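Local coordinates for porin (Pseudomonas aeruginosa, PDB 3T24), which forms a beta-barrel channel in the bacterial outer membrane that probably admits small carboxylate-bearing substrates, as other OprD-family porins do, at residues A15-R20 with F45-E50; I58-D63 with A104-S109. One frame throughout, in Å; residues are numbered along the deposited sequence.

How the interactions relate
Interaction 1 joins the two strands of the hairpin 14-30/33-50, and interaction 2 joins strand 58-73 to strand 96-108; together they give a worked example of how a porin barrel is assembled from neighbouring antiparallel strands. Strands 33-50 and 58-73 are themselves paired, so the four segments follow one another round the barrel wall, with the centres of the two contacts about 21 Å apart. They meet where Y49 and E50 pack on V62 and D63, E50 CA lying 3.1 Å from D63 OD1. Each has a salt bridge on one face and apolar contacts on the other; a sulfate ion is bound at K105 in interaction 2.

Interaction 1: A15-R20 with F45-E50; sequences ASIELR and FLLRYE
F45, on the second strand (33-50) of an antiparallel beta hairpin in the OprD-type barrel, packs its ring obliquely against the L19 side chain, with L19 CD2 3.6 Å from F45 CD1. The two form a non-hydrogen-bonded pair. L46, next along, makes a hydrogen-bonded pair with E18, exchanging two main-chain bonds with it, and lies beside it on the face that also carries S16 and R48. Its methyls divide the work: CD1 reaches R20 CB, and L46 CD2 comes 3.7 Å from E18 OE1. L47 returns to the apolar face, where I17 CD1 touches L47 CG at 3.5 Å; I17 CG1 is anti to the backbone N (chi1 174°), and a turn at chi2 (53°) lays CD1 against L47. A detergent molecule touches L47, consistent with a lipid-facing surface.

R48 pairs through its backbone with S16 and sends an extended chain along the face of S16 and E18. The carboxylate and guanidinium planes are 32° apart, and R48 NH1 meets E18 OE1 at 3.0 Å, with OE1 close to the guanidinium plane. E18 OE2 bonds to S395 OG and makes a long salt bridge to R20 NE, while R20 NH1 bonds to main-chain oxygens of R131 and L132. The single carboxylate, shared between R48 and, at longer range, R20, would probably offset their two positive charges only in part. Y49 presents its ring edge to A15 CB. A water on the face of S16, E18 and R48 links the strands, donating to L46 O at 2.6 Å and bonding to S16 OG at 3.0 Å.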
ATOM      1  N   ALA A  15     -19.554 -13.096  -4.983  1.00 43.90           N
ATOM      2  CA  ALA A  15     -19.931 -11.747  -5.364  1.00 35.83           C
ATOM      3  C   ALA A  15     -20.269 -10.993  -4.107  1.00 38.25           C
ATOM      4  O   ALA A  15     -20.651 -11.591  -3.109  1.00 39.58           O
ATOM      5  CB  ALA A  15     -21.112 -11.756  -6.316  1.00 38.07           C
ATOM      6  N   SER A  16     -20.116  -9.676  -4.142  1.00 37.11           N
ATOM      7  CA  SER A  16     -20.403  -8.894  -2.960  1.00 37.31           C
ATOM      8  C   SER A  16     -20.588  -7.437  -3.320  1.00 36.08           C
ATOM      9  O   SER A  16     -20.191  -6.974  -4.384  1.00 32.81           O
ATOM     10  CB  SER A  16     -19.294  -9.058  -1.920  1.00 32.92           C
ATOM     11  OG  SER A  16     -18.057  -8.620  -2.456  1.00 41.54           O
ATOM     12  N   ILE A  17     -21.256  -6.728  -2.438  1.00 35.60           N
ATOM     13  CA  ILE A  17     -21.447  -5.323  -2.639  1.00 41.45           C
ATOM     14  C   ILE A  17     -20.944  -4.674  -1.374  1.00 40.78           C
ATOM     15  O   ILE A  17     -21.310  -5.051  -0.260  1.00 45.29           O
ATOM     16  CB  ILE A  17     -22.927  -4.988  -2.933  1.00 43.72           C
ATOM     17  CG1 ILE A  17     -23.143  -3.473  -2.995  1.00 41.55           C
ATOM     18  CG2 ILE A  17     -23.853  -5.653  -1.911  1.00 53.70           C
ATOM     19  CD1 ILE A  17     -22.197  -2.772  -3.959  1.00 45.48           C
ATOM     20  N   GLU A  18     -20.043  -3.732  -1.542  1.00 39.04           N
ATOM     21  CA  GLU A  18     -19.557  -3.003  -0.395  1.00 43.56           C
ATOM     22  C   GLU A  18     -20.102  -1.575  -0.413  1.00 42.46           C
ATOM     23  O   GLU A  18     -20.003  -0.874  -1.430  1.00 33.90           O
ATOM     24  CB  GLU A  18     -18.023  -2.996  -0.370  1.00 36.44           C
ATOM     25  CG  GLU A  18     -17.457  -2.555   0.964  1.00 41.89           C
ATOM     26  CD  GLU A  18     -15.954  -2.317   0.918  1.00 46.01           C
ATOM     27  OE1 GLU A  18     -15.334  -2.638  -0.121  1.00 41.42           O
ATOM     28  OE2 GLU A  18     -15.401  -1.813   1.927  1.00 46.79           O
ATOM     29  N   LEU A  19     -20.701  -1.173   0.705  1.00 39.69           N
ATOM     30  CA  LEU A  19     -20.940   0.229   0.984  1.00 37.91           C
ATOM     31  C   LEU A  19     -19.737   0.845   1.746  1.00 43.22           C
ATOM     32  O   LEU A  19     -19.275   0.320   2.768  1.00 41.54           O
ATOM     33  CB  LEU A  19     -22.212   0.396   1.796  1.00 45.22           C
ATOM     34  CG  LEU A  19     -23.493  -0.148   1.167  1.00 54.71           C
ATOM     35  CD1 LEU A  19     -24.662   0.141   2.097  1.00 52.43           C
ATOM     36  CD2 LEU A  19     -23.720   0.446  -0.224  1.00 55.35           C
ATOM     37  N   ARG A  20     -19.250   1.973   1.259  1.00 34.92           N
ATOM     38  CA  ARG A  20     -18.035   2.549   1.827  1.00 47.40           C
ATOM     39  C   ARG A  20     -18.181   4.058   1.995  1.00 43.22           C
ATOM     40  O   ARG A  20     -18.454   4.782   1.033  1.00 40.15           O
ATOM     41  CB  ARG A  20     -16.824   2.209   0.942  1.00 41.51           C
ATOM     42  CG  ARG A  20     -15.496   2.195   1.675  1.00 52.75           C
ATOM     43  CD  ARG A  20     -14.444   1.310   0.979  1.00 54.42           C
ATOM     44  NE  ARG A  20     -13.360   0.992   1.901  1.00 51.66           N
ATOM     45  CZ  ARG A  20     -12.280   1.742   2.036  1.00 54.11           C
ATOM     46  NH1 ARG A  20     -12.147   2.820   1.292  1.00 61.05           N
ATOM     47  NH2 ARG A  20     -11.332   1.415   2.899  1.00 53.26           N
ATOM     48  N   PHE A  45     -19.692   2.684  -3.590  1.00 42.27           N
ATOM     49  CA  PHE A  45     -20.435   1.460  -3.865  1.00 40.27           C
ATOM     50  C   PHE A  45     -19.496   0.563  -4.656  1.00 42.07           C
ATOM     51  O   PHE A  45     -19.116   0.905  -5.782  1.00 40.92           O
ATOM     52  CB  PHE A  45     -21.672   1.761  -4.725  1.00 35.08           C
ATOM     53  CG  PHE A  45     -22.601   2.778  -4.122  1.00 39.79           C
ATOM     54  CD1 PHE A  45     -23.636   2.386  -3.290  1.00 41.98           C
ATOM     55  CD2 PHE A  45     -22.434   4.129  -4.385  1.00 40.25           C
ATOM     56  CE1 PHE A  45     -24.483   3.320  -2.722  1.00 42.18           C
ATOM     57  CE2 PHE A  45     -23.284   5.073  -3.828  1.00 39.40           C
ATOM     58  CZ  PHE A  45     -24.313   4.665  -2.990  1.00 41.62           C
ATOM     59  N   LEU A  46     -19.113  -0.569  -4.069  1.00 37.45           N
ATOM     60  CA  LEU A  46     -18.162  -1.473  -4.707  1.00 36.84           C
ATOM     61  C   LEU A  46     -18.740  -2.860  -4.987  1.00 39.91           C
ATOM     62  O   LEU A  46     -18.962  -3.673  -4.072  1.00 37.25           O
ATOM     63  CB  LEU A  46     -16.890  -1.604  -3.874  1.00 35.27           C
ATOM     64  CG  LEU A  46     -16.128  -0.305  -3.591  1.00 37.63           C
ATOM     65  CD1 LEU A  46     -16.844   0.515  -2.532  1.00 38.00           C
ATOM     66  CD2 LEU A  46     -14.676  -0.616  -3.161  1.00 32.08           C
ATOM     67  N   LEU A  47     -18.963  -3.121  -6.268  1.00 38.18           N
ATOM     68  CA  LEU A  47     -19.511  -4.391  -6.702  1.00 40.98           C
ATOM     69  C   LEU A  47     -18.395  -5.275  -7.175  1.00 42.08           C
ATOM     70  O   LEU A  47     -17.676  -4.929  -8.116  1.00 43.56           O
ATOM     71  CB  LEU A  47     -20.527  -4.194  -7.818  1.00 47.79           C
ATOM     72  CG  LEU A  47     -21.909  -3.832  -7.281  1.00 63.28           C
ATOM     73  CD1 LEU A  47     -22.755  -3.140  -8.341  1.00 68.27           C
ATOM     74  CD2 LEU A  47     -22.588  -5.091  -6.751  1.00 67.56           C
ATOM     75  N   ARG A  48     -18.243  -6.415  -6.509  1.00 38.73           N
ATOM     76  CA  ARG A  48     -17.194  -7.368  -6.857  1.00 37.89           C
ATOM     77  C   ARG A  48     -17.750  -8.736  -7.250  1.00 44.19           C
ATOM     78  O   ARG A  48     -18.712  -9.246  -6.643  1.00 42.55           O
ATOM     79  CB  ARG A  48     -16.225  -7.520  -5.697  1.00 40.76           C
ATOM     80  CG  ARG A  48     -15.433  -6.258  -5.382  1.00 40.11           C
ATOM     81  CD  ARG A  48     -14.464  -6.547  -4.268  1.00 42.72           C
ATOM     82  NE  ARG A  48     -13.481  -5.482  -4.074  1.00 51.11           N
ATOM     83  CZ  ARG A  48     -13.607  -4.509  -3.177  1.00 53.09           C
ATOM     84  NH1 ARG A  48     -14.688  -4.449  -2.390  1.00 44.57           N
ATOM     85  NH2 ARG A  48     -12.652  -3.596  -3.063  1.00 56.59           N
ATOM     86  N   TYR A  49     -17.141  -9.314  -8.280  1.00 39.86           N
ATOM     87  CA  TYR A  49     -17.445 -10.675  -8.684  1.00 37.23           C
ATOM     88  C   TYR A  49     -16.185 -11.456  -9.038  1.00 32.45           C
ATOM     89  O   TYR A  49     -15.322 -10.980  -9.786  1.00 32.51           O
ATOM     90  CB  TYR A  49     -18.455 -10.706  -9.846  1.00 44.73           C
ATOM     91  CG  TYR A  49     -18.580 -12.070 -10.500  1.00 43.88           C
ATOM     92  CD1 TYR A  49     -19.396 -13.056  -9.956  1.00 41.12           C
ATOM     93  CD2 TYR A  49     -17.867 -12.371 -11.651  1.00 42.70           C
ATOM     94  CE1 TYR A  49     -19.496 -14.298 -10.537  1.00 41.16           C
ATOM     95  CE2 TYR A  49     -17.962 -13.600 -12.239  1.00 49.42           C
ATOM     96  CZ  TYR A  49     -18.778 -14.561 -11.685  1.00 48.20           C
ATOM     97  OH  TYR A  49     -18.858 -15.783 -12.293  1.00 54.55           O
ATOM     98  N   GLU A  50     -16.073 -12.657  -8.486  1.00 36.94           N
ATOM     99  CA  GLU A  50     -14.968 -13.536  -8.855  1.00 37.10           C
ATOM    100  C   GLU A  50     -15.494 -14.938  -9.183  1.00 39.82           C
ATOM    101  O   GLU A  50     -16.053 -15.629  -8.327  1.00 43.00           O
ATOM    102  CB  GLU A  50     -13.920 -13.589  -7.747  1.00 33.62           C
ATOM    103  CG  GLU A  50     -13.295 -12.231  -7.391  1.00 45.19           C
ATOM    104  CD  GLU A  50     -14.195 -11.344  -6.547  1.00 51.39           C
ATOM    105  OE1 GLU A  50     -14.880 -11.856  -5.633  1.00 54.97           O
ATOM    106  OE2 GLU A  50     -14.219 -10.122  -6.799  1.00 59.67           O
TER
HETATM  107  O   HOH W   1     -17.710  -5.741  -2.998  1.00 50.68           O

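Interaction 2: I58-D63 with A104-S109; sequences IGFGVD and AKLRAS. With SO4 (sulfate ion), chain H.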
ATOM      1  N   ILE A  58      -6.544 -26.684 -18.553  1.00 44.48           N
ATOM      2  CA  ILE A  58      -6.515 -25.225 -18.452  1.00 36.21           C
ATOM      3  C   ILE A  58      -7.871 -24.674 -18.013  1.00 43.36           C
ATOM      4  O   ILE A  58      -8.863 -24.759 -18.739  1.00 37.86           O
ATOM      5  CB  ILE A  58      -6.122 -24.573 -19.780  1.00 39.76           C
ATOM      6  CG1 ILE A  58      -4.805 -25.151 -20.287  1.00 47.34           C
ATOM      7  CG2 ILE A  58      -5.968 -23.085 -19.619  1.00 34.31           C
ATOM      8  CD1 ILE A  58      -4.226 -24.384 -21.453  1.00 49.47           C
ATOM      9  N   GLY A  59      -7.910 -24.103 -16.816  1.00 40.33           N
ATOM     10  CA  GLY A  59      -9.138 -23.520 -16.310  1.00 41.03           C
ATOM     11  C   GLY A  59      -9.277 -22.058 -16.689  1.00 43.45           C
ATOM     12  O   GLY A  59      -8.289 -21.301 -16.688  1.00 44.05           O
ATOM     13  N   PHE A  60     -10.500 -21.658 -17.020  1.00 34.10           N
ATOM     14  CA  PHE A  60     -10.788 -20.266 -17.338  1.00 33.14           C
ATOM     15  C   PHE A  60     -11.746 -19.714 -16.299  1.00 38.11           C
ATOM     16  O   PHE A  60     -12.644 -20.418 -15.822  1.00 37.19           O
ATOM     17  CB  PHE A  60     -11.372 -20.103 -18.756  1.00 45.93           C
ATOM     18  CG  PHE A  60     -10.426 -20.541 -19.871  1.00 55.58           C
ATOM     19  CD1 PHE A  60      -9.862 -19.609 -20.736  1.00 56.58           C
ATOM     20  CD2 PHE A  60     -10.101 -21.889 -20.052  1.00 57.38           C
ATOM     21  CE1 PHE A  60      -8.988 -20.013 -21.765  1.00 58.48           C
ATOM     22  CE2 PHE A  60      -9.221 -22.300 -21.073  1.00 57.15           C
ATOM     23  CZ  PHE A  60      -8.667 -21.363 -21.930  1.00 56.46           C
ATOM     24  N   GLY A  61     -11.523 -18.459 -15.929  1.00 41.11           N
ATOM     25  CA  GLY A  61     -12.428 -17.737 -15.058  1.00 31.68           C
ATOM     26  C   GLY A  61     -12.431 -16.275 -15.449  1.00 36.64           C
ATOM     27  O   GLY A  61     -11.710 -15.849 -16.349  1.00 30.25           O
ATOM     28  N   VAL A  62     -13.257 -15.500 -14.767  1.00 36.47           N
ATOM     29  CA  VAL A  62     -13.361 -14.083 -15.052  1.00 33.45           C
ATOM     30  C   VAL A  62     -13.741 -13.370 -13.769  1.00 32.12           C
ATOM     31  O   VAL A  62     -14.543 -13.880 -12.984  1.00 35.18           O
ATOM     32  CB  VAL A  62     -14.397 -13.804 -16.161  1.00 36.94           C
ATOM     33  CG1 VAL A  62     -15.736 -14.451 -15.819  1.00 35.30           C
ATOM     34  CG2 VAL A  62     -14.559 -12.315 -16.371  1.00 36.24           C
ATOM     35  N   ASP A  63     -13.118 -12.216 -13.547  1.00 36.18           N
ATOM     36  CA  ASP A  63     -13.484 -11.314 -12.469  1.00 36.68           C
ATOM     37  C   ASP A  63     -14.048 -10.036 -13.060  1.00 34.28           C
ATOM     38  O   ASP A  63     -13.659  -9.613 -14.146  1.00 37.70           O
ATOM     39  CB  ASP A  63     -12.273 -10.975 -11.575  1.00 33.01           C
ATOM     40  CG  ASP A  63     -11.786 -12.173 -10.764  1.00 40.93           C
ATOM     41  OD1 ASP A  63     -12.506 -13.186 -10.671  1.00 45.89           O
ATOM     42  OD2 ASP A  63     -10.683 -12.099 -10.197  1.00 49.46           O
ATOM     43  N   ALA A 104      -9.675 -11.490 -17.232  1.00 35.99           N
ATOM     44  CA  ALA A 104      -9.689 -12.894 -17.629  1.00 37.71           C
ATOM     45  C   ALA A 104      -8.656 -13.646 -16.811  1.00 39.26           C
ATOM     46  O   ALA A 104      -7.551 -13.152 -16.606  1.00 36.91           O
ATOM     47  CB  ALA A 104      -9.406 -13.048 -19.115  1.00 35.41           C
ATOM     48  N   LYS A 105      -9.025 -14.837 -16.350  1.00 38.48           N
ATOM     49  CA  LYS A 105      -8.149 -15.672 -15.546  1.00 37.81           C
ATOM     50  C   LYS A 105      -7.910 -17.016 -16.222  1.00 40.73           C
ATOM     51  O   LYS A 105      -8.871 -17.697 -16.630  1.00 40.67           O
ATOM     52  CB  LYS A 105      -8.773 -15.958 -14.174  1.00 36.43           C
ATOM     53  CG  LYS A 105      -9.355 -14.775 -13.484  1.00 42.81           C
ATOM     54  CD  LYS A 105      -9.580 -15.059 -12.006  1.00 42.07           C
ATOM     55  CE  LYS A 105     -10.752 -15.972 -11.772  1.00 41.36           C
ATOM     56  NZ  LYS A 105     -11.320 -15.742 -10.417  1.00 39.03           N
ATOM     57  N   LEU A 106      -6.636 -17.400 -16.307  1.00 35.61           N
ATOM     58  CA  LEU A 106      -6.238 -18.736 -16.757  1.00 35.96           C
ATOM     59  C   LEU A 106      -5.411 -19.419 -15.689  1.00 33.71           C
ATOM     60  O   LEU A 106      -4.580 -18.791 -15.041  1.00 35.82           O
ATOM     61  CB  LEU A 106      -5.447 -18.687 -18.065  1.00 39.34           C
ATOM     62  CG  LEU A 106      -6.281 -18.378 -19.302  1.00 46.27           C
ATOM     63  CD1 LEU A 106      -6.949 -17.045 -19.117  1.00 51.83           C
ATOM     64  CD2 LEU A 106      -5.417 -18.357 -20.533  1.00 49.05           C
ATOM     65  N   ARG A 107      -5.653 -20.708 -15.498  1.00 31.24           N
ATOM     66  CA  ARG A 107      -4.944 -21.472 -14.490  1.00 31.54           C
ATOM     67  C   ARG A 107      -4.602 -22.860 -15.026  1.00 41.39           C
ATOM     68  O   ARG A 107      -5.485 -23.613 -15.418  1.00 43.14           O
ATOM     69  CB  ARG A 107      -5.796 -21.589 -13.215  1.00 31.75           C
ATOM     70  CG  ARG A 107      -5.194 -22.488 -12.124  1.00 36.19           C
ATOM     71  CD  ARG A 107      -5.666 -22.094 -10.722  1.00 46.50           C
ATOM     72  NE  ARG A 107      -6.821 -22.807 -10.145  1.00 57.79           N
ATOM     73  CZ  ARG A 107      -7.577 -23.741 -10.732  1.00 65.94           C
ATOM     74  NH1 ARG A 107      -7.354 -24.132 -11.986  1.00 69.64           N
ATOM     75  NH2 ARG A 107      -8.581 -24.291 -10.044  1.00 61.44           N
ATOM     76  N   ALA A 108      -3.316 -23.185 -15.055  1.00 39.02           N
ATOM     77  CA  ALA A 108      -2.875 -24.561 -15.265  1.00 35.52           C
ATOM     78  C   ALA A 108      -2.007 -24.998 -14.093  1.00 34.22           C
ATOM     79  O   ALA A 108      -1.110 -24.273 -13.663  1.00 40.43           O
ATOM     80  CB  ALA A 108      -2.109 -24.692 -16.564  1.00 34.31           C
ATOM     81  N   SER A 109      -2.275 -26.191 -13.586  1.00 35.47           N
ATOM     82  CA  SER A 109      -1.590 -26.717 -12.411  1.00 35.85           C
ATOM     83  C   SER A 109      -1.617 -25.671 -11.284  1.00 42.61           C
ATOM     84  O   SER A 109      -2.674 -25.438 -10.709  1.00 43.97           O
ATOM     85  CB  SER A 109      -0.176 -27.194 -12.763  1.00 37.70           C
ATOM     86  OG  SER A 109       0.506 -27.685 -11.612  1.00 44.37           O
TER
HETATM   87  S   SO4 H 399      -8.358 -16.268  -7.992  1.00 78.74           S
HETATM   88  O1  SO4 H 399      -8.268 -16.578  -6.560  1.00 78.96           O
HETATM   89  O2  SO4 H 399      -9.607 -16.822  -8.516  1.00 74.56           O
HETATM   90  O3  SO4 H 399      -8.367 -14.819  -8.188  1.00 86.64           O
HETATM   91  O4  SO4 H 399      -7.203 -16.817  -8.706  1.00 67.90           O
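K105 and D63 cross at about a right angle on one face of an antiparallel strand pair in the porin barrel wall. The lysine chain leaves its strand with CG beside the backbone N and bends at chi3 (-74°), carrying the ammonium over G61 to the aspartate. There K105 NZ meets D63 OD1 at 2.8 Å in a salt bridge, on the syn side of that oxygen but 28° out of the carboxylate plane. G61 brings no side chain to this face, and the lysine methylenes CB and CG lie against its carbonyl group. NZ also bonds to S51 O, so the ammonium is shared between a carboxylate, a main-chain oxygen and a sulfate.

On the other face the ring of F60 and the side chain of L106 cross obliquely, F60 CE1 lying 4.0 Å from L106 CG. These belong to a non-hydrogen-bonded pair, whereas G59 with R107 and G61 with K105 are hydrogen-bonded pairs, each closed by two backbone bonds. A104, further along this apolar face, lies near a bound detergent.

The sulfate, probably from the crystallisation liquor, is also gripped by K114 NZ and Y53 OH; K105 NZ donates to sulfate O2 at 2.8 Å.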